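Local coordinates for protein oxidoreductase, zinc-binding dehydrogenase family (PDB 5K1S) that is a zinc-binding medium-chain reductase involved in an alternative de novo route to isovaleryl coenzyme A in Myxococcus xanthus, at residues 185-197 against 252-264. Sequence-based numbering, arbitrary orientation.
Sequences ETVLITGASGGVG and GVDVAVEIVGSAT
I189 and V257 stand side by side on one face of two adjoining parallel strands, 186-190 and 255-258, and the ridge continues on that face through V187 and V255, where CG2 of V187 meets CG1 of V255 at 3.7 Å. On the face of L188 and A256, CB of L188 rests against the CB of A256 and the CG2 of V253, both at 4.0 Å. Between the faces the backbones are zipped together by L188 N to V255 O and T190 N to V257 O.

At the E185 end, where the second chain turns a corner at D254, T186 grips D254. Its N and its OG1 both donate to OD1 of D254, at 3.0 and 2.9 Å, arriving from opposite faces of the carboxylate plane. E185 lays its CG over the CB of D254, while its OE1 accepts the backbone N-H of R182 and forms a salt bridge with R277.

At the other end T190 carries the polar contact, its CG2 sliding past T264. With chi1 at 67° its OG1 sits between its own N and carbonyl carbon, turned to donate to E258 OE2 (2.7 Å) and accept from I259 N (3.0 Å). E258 bends back at chi2 (60°) to get there, and G261 N reaches OE2 from the far side of the carboxylate. Beyond it, the CD1 knob of I259 drops into a hollow formed by T190 O, the bare CA of G197 (3.5 Å) and CG1 of V196.

Such side-by-side first and fourth strands, with the glycine-rich turn after T190 leading into helix 195-206, are the centre of the Rossmann fold of medium-chain dehydrogenases, where relatives bind NAD(P).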
loop_
_atom_site.group_PDB
_atom_site.type_symbol
_atom_site.label_atom_id
_atom_site.label_comp_id
_atom_site.label_asym_id
_atom_site.label_seq_id
_atom_site.Cartn_x
_atom_site.Cartn_y
_atom_site.Cartn_z
ATOM N N GLU A 185 13.624 -13.889 2.075
ATOM C CA GLU A 185 12.189 -13.736 2.234
ATOM C C GLU A 185 11.440 -14.732 1.352
ATOM O O GLU A 185 11.963 -15.238 0.355
ATOM C CB GLU A 185 11.756 -12.311 1.888
ATOM C CG GLU A 185 12.124 -11.275 2.937
ATOM C CD GLU A 185 11.752 -9.866 2.517
ATOM O OE1 GLU A 185 11.857 -9.555 1.313
ATOM O OE2 GLU A 185 11.349 -9.069 3.391
ATOM N N THR A 186 10.199 -15.008 1.738
ATOM C CA THR A 186 9.303 -15.859 0.967
ATOM C C THR A 186 8.341 -14.977 0.184
ATOM O O THR A 186 7.683 -14.104 0.760
ATOM C CB THR A 186 8.529 -16.811 1.878
ATOM O OG1 THR A 186 7.863 -16.060 2.901
ATOM C CG2 THR A 186 9.468 -17.821 2.524
ATOM N N VAL A 187 8.262 -15.205 -1.125
ATOM C CA VAL A 187 7.498 -14.358 -2.034
ATOM C C VAL A 187 6.321 -15.155 -2.574
ATOM O O VAL A 187 6.492 -16.282 -3.058
ATOM C CB VAL A 187 8.376 -13.837 -3.185
ATOM C CG1 VAL A 187 7.587 -12.872 -4.064
ATOM C CG2 VAL A 187 9.631 -13.169 -2.639
ATOM N N LEU A 188 5.131 -14.569 -2.493
ATOM C CA LEU A 188 3.931 -15.132 -3.094
ATOM C C LEU A 188 3.632 -14.388 -4.388
ATOM O O LEU A 188 3.607 -13.153 -4.405
ATOM C CB LEU A 188 2.740 -15.032 -2.139
ATOM C CG LEU A 188 1.390 -15.492 -2.693
ATOM C CD1 LEU A 188 1.433 -16.968 -3.060
ATOM C CD2 LEU A 188 0.282 -15.217 -1.691
ATOM N N ILE A 189 3.412 -15.135 -5.464
ATOM C CA ILE A 189 3.126 -14.558 -6.772
ATOM C C ILE A 189 1.845 -15.190 -7.296
ATOM O O ILE A 189 1.750 -16.419 -7.396
ATOM C CB ILE A 189 4.279 -14.775 -7.767
ATOM C CG1 ILE A 189 5.582 -14.193 -7.207
ATOM C CG2 ILE A 189 3.941 -14.140 -9.115
ATOM C CD1 ILE A 189 6.810 -14.482 -8.055
ATOM N N THR A 190 0.864 -14.356 -7.619
ATOM C CA THR A 190 -0.349 -14.794 -8.291
ATOM C C THR A 190 -0.214 -14.556 -9.790
ATOM O O THR A 190 0.581 -13.728 -10.242
ATOM C CB THR A 190 -1.577 -14.057 -7.750
ATOM O OG1 THR A 190 -1.499 -12.669 -8.096
ATOM C CG2 THR A 190 -1.661 -14.195 -6.236
ATOM N N GLY A 191 -1.004 -15.297 -10.560
ATOM C CA GLY A 191 -0.884 -15.227 -12.010
ATOM C C GLY A 191 0.532 -15.446 -12.491
ATOM O O GLY A 191 0.964 -14.825 -13.470
ATOM N N ALA A 192 1.273 -16.325 -11.813
ATOM C CA ALA A 192 2.681 -16.518 -12.137
ATOM C C ALA A 192 2.873 -16.994 -13.571
ATOM O O ALA A 192 3.925 -16.743 -14.170
ATOM C CB ALA A 192 3.309 -17.511 -11.162
ATOM N N SER A 193 1.879 -17.679 -14.137
ATOM C CA SER A 193 1.999 -18.202 -15.493
ATOM C C SER A 193 1.997 -17.107 -16.554
ATOM O O SER A 193 2.303 -17.397 -17.715
ATOM C CB SER A 193 0.865 -19.190 -15.771
ATOM O OG SER A 193 -0.398 -18.596 -15.529
ATOM N N GLY A 194 1.666 -15.871 -16.191
ATOM C CA GLY A 194 1.635 -14.784 -17.143
ATOM C C GLY A 194 3.017 -14.232 -17.451
ATOM O O GLY A 194 4.037 -14.657 -16.908
ATOM N N GLY A 195 3.036 -13.248 -18.354
ATOM C CA GLY A 195 4.297 -12.640 -18.747
ATOM C C GLY A 195 4.985 -11.933 -17.595
ATOM O O GLY A 195 6.190 -12.091 -17.383
ATOM N N VAL A 196 4.227 -11.138 -16.837
ATOM C CA VAL A 196 4.792 -10.472 -15.668
ATOM C C VAL A 196 5.180 -11.495 -14.609
ATOM O O VAL A 196 6.238 -11.386 -13.978
ATOM C CB VAL A 196 3.796 -9.436 -15.110
ATOM C CG1 VAL A 196 4.341 -8.796 -13.834
ATOM C CG2 VAL A 196 3.496 -8.369 -16.150
ATOM N N GLY A 197 4.330 -12.501 -14.395
ATOM C CA GLY A 197 4.608 -13.482 -13.360
ATOM C C GLY A 197 5.900 -14.235 -13.604
ATOM O O GLY A 197 6.745 -14.350 -12.712
ATOM N N GLY A 252 3.239 -17.887 7.009
ATOM C CA GLY A 252 2.847 -16.925 6.001
ATOM C C GLY A 252 4.022 -16.514 5.139
ATOM O O GLY A 252 5.127 -17.060 5.224
ATOM N N VAL A 253 3.774 -15.521 4.290
ATOM C CA VAL A 253 4.793 -15.005 3.386
ATOM C C VAL A 253 5.175 -13.596 3.818
ATOM O O VAL A 253 4.409 -12.882 4.473
ATOM C CB VAL A 253 4.329 -15.020 1.914
ATOM C CG1 VAL A 253 4.112 -16.450 1.442
ATOM C CG2 VAL A 253 3.063 -14.194 1.738
ATOM N N ASP A 254 6.391 -13.197 3.441
ATOM C CA ASP A 254 6.876 -11.861 3.766
ATOM C C ASP A 254 6.326 -10.819 2.799
ATOM O O ASP A 254 5.956 -9.716 3.216
ATOM C CB ASP A 254 8.405 -11.842 3.752
ATOM C CG ASP A 254 9.010 -12.805 4.753
ATOM O OD1 ASP A 254 9.238 -13.977 4.388
ATOM O OD2 ASP A 254 9.258 -12.390 5.904
ATOM N N VAL A 255 6.268 -11.151 1.511
ATOM C CA VAL A 255 5.792 -10.237 0.482
ATOM C C VAL A 255 4.978 -11.032 -0.529
ATOM O O VAL A 255 5.198 -12.229 -0.728
ATOM C CB VAL A 255 6.964 -9.497 -0.208
ATOM C CG1 VAL A 255 7.958 -10.490 -0.785
ATOM C CG2 VAL A 255 6.457 -8.551 -1.293
ATOM N N ALA A 256 4.025 -10.354 -1.167
ATOM C CA ALA A 256 3.175 -10.967 -2.178
ATOM C C ALA A 256 3.111 -10.064 -3.401
ATOM O O ALA A 256 2.936 -8.848 -3.273
ATOM C CB ALA A 256 1.765 -11.224 -1.638
ATOM N N VAL A 257 3.256 -10.663 -4.577
ATOM C CA VAL A 257 3.146 -9.957 -5.849
ATOM C C VAL A 257 1.762 -10.273 -6.404
ATOM O O VAL A 257 1.530 -11.354 -6.953
ATOM C CB VAL A 257 4.256 -10.365 -6.820
ATOM C CG1 VAL A 257 4.114 -9.622 -8.140
ATOM C CG2 VAL A 257 5.622 -10.103 -6.201
ATOM N N GLU A 258 0.836 -9.326 -6.263
ATOM C CA GLU A 258 -0.558 -9.536 -6.654
ATOM C C GLU A 258 -0.739 -9.067 -8.092
ATOM O O GLU A 258 -0.974 -7.884 -8.348
ATOM C CB GLU A 258 -1.497 -8.802 -5.703
ATOM C CG GLU A 258 -2.972 -8.955 -6.048
ATOM C CD GLU A 258 -3.434 -10.403 -6.035
ATOM O OE1 GLU A 258 -3.856 -10.887 -4.963
ATOM O OE2 GLU A 258 -3.370 -11.058 -7.096
ATOM N N ILE A 259 -0.634 -10.002 -9.033
ATOM C CA ILE A 259 -0.842 -9.697 -10.446
ATOM C C ILE A 259 -2.304 -9.856 -10.835
ATOM O O ILE A 259 -2.846 -9.042 -11.586
ATOM C CB ILE A 259 0.066 -10.591 -11.314
ATOM C CG1 ILE A 259 1.540 -10.333 -10.990
ATOM C CG2 ILE A 259 -0.207 -10.350 -12.800
ATOM C CD1 ILE A 259 2.495 -11.319 -11.636
ATOM N N VAL A 260 -2.959 -10.910 -10.344
ATOM C CA VAL A 260 -4.351 -11.159 -10.706
ATOM C C VAL A 260 -5.232 -10.011 -10.233
ATOM O O VAL A 260 -5.991 -9.424 -11.012
ATOM C CB VAL A 260 -4.822 -12.507 -10.130
ATOM C CG1 VAL A 260 -6.282 -12.756 -10.473
ATOM C CG2 VAL A 260 -3.950 -13.643 -10.651
ATOM N N GLY A 261 -5.151 -9.681 -8.946
ATOM C CA GLY A 261 -5.955 -8.615 -8.384
ATOM C C GLY A 261 -7.126 -9.118 -7.561
ATOM O O GLY A 261 -6.949 -9.912 -6.633
ATOM N N SER A 262 -8.335 -8.670 -7.915
ATOM C CA SER A 262 -9.507 -8.927 -7.082
ATOM C C SER A 262 -9.760 -10.419 -6.899
ATOM O O SER A 262 -10.177 -10.856 -5.820
ATOM C CB SER A 262 -10.737 -8.254 -7.696
ATOM O OG SER A 262 -10.945 -8.686 -9.030
ATOM N N ALA A 263 -9.516 -11.220 -7.938
ATOM C CA ALA A 263 -9.906 -12.625 -7.892
ATOM C C ALA A 263 -9.195 -13.372 -6.768
ATOM O O ALA A 263 -9.777 -14.268 -6.146
ATOM C CB ALA A 263 -9.624 -13.292 -9.237
ATOM N N THR A 264 -7.940 -13.020 -6.493
ATOM C CA THR A 264 -7.135 -13.715 -5.495
ATOM C C THR A 264 -6.797 -12.848 -4.290
ATOM O O THR A 264 -6.127 -13.329 -3.370
ATOM C CB THR A 264 -5.832 -14.219 -6.126
ATOM O OG1 THR A 264 -5.024 -13.102 -6.516
ATOM C CG2 THR A 264 -6.114 -15.082 -7.345
#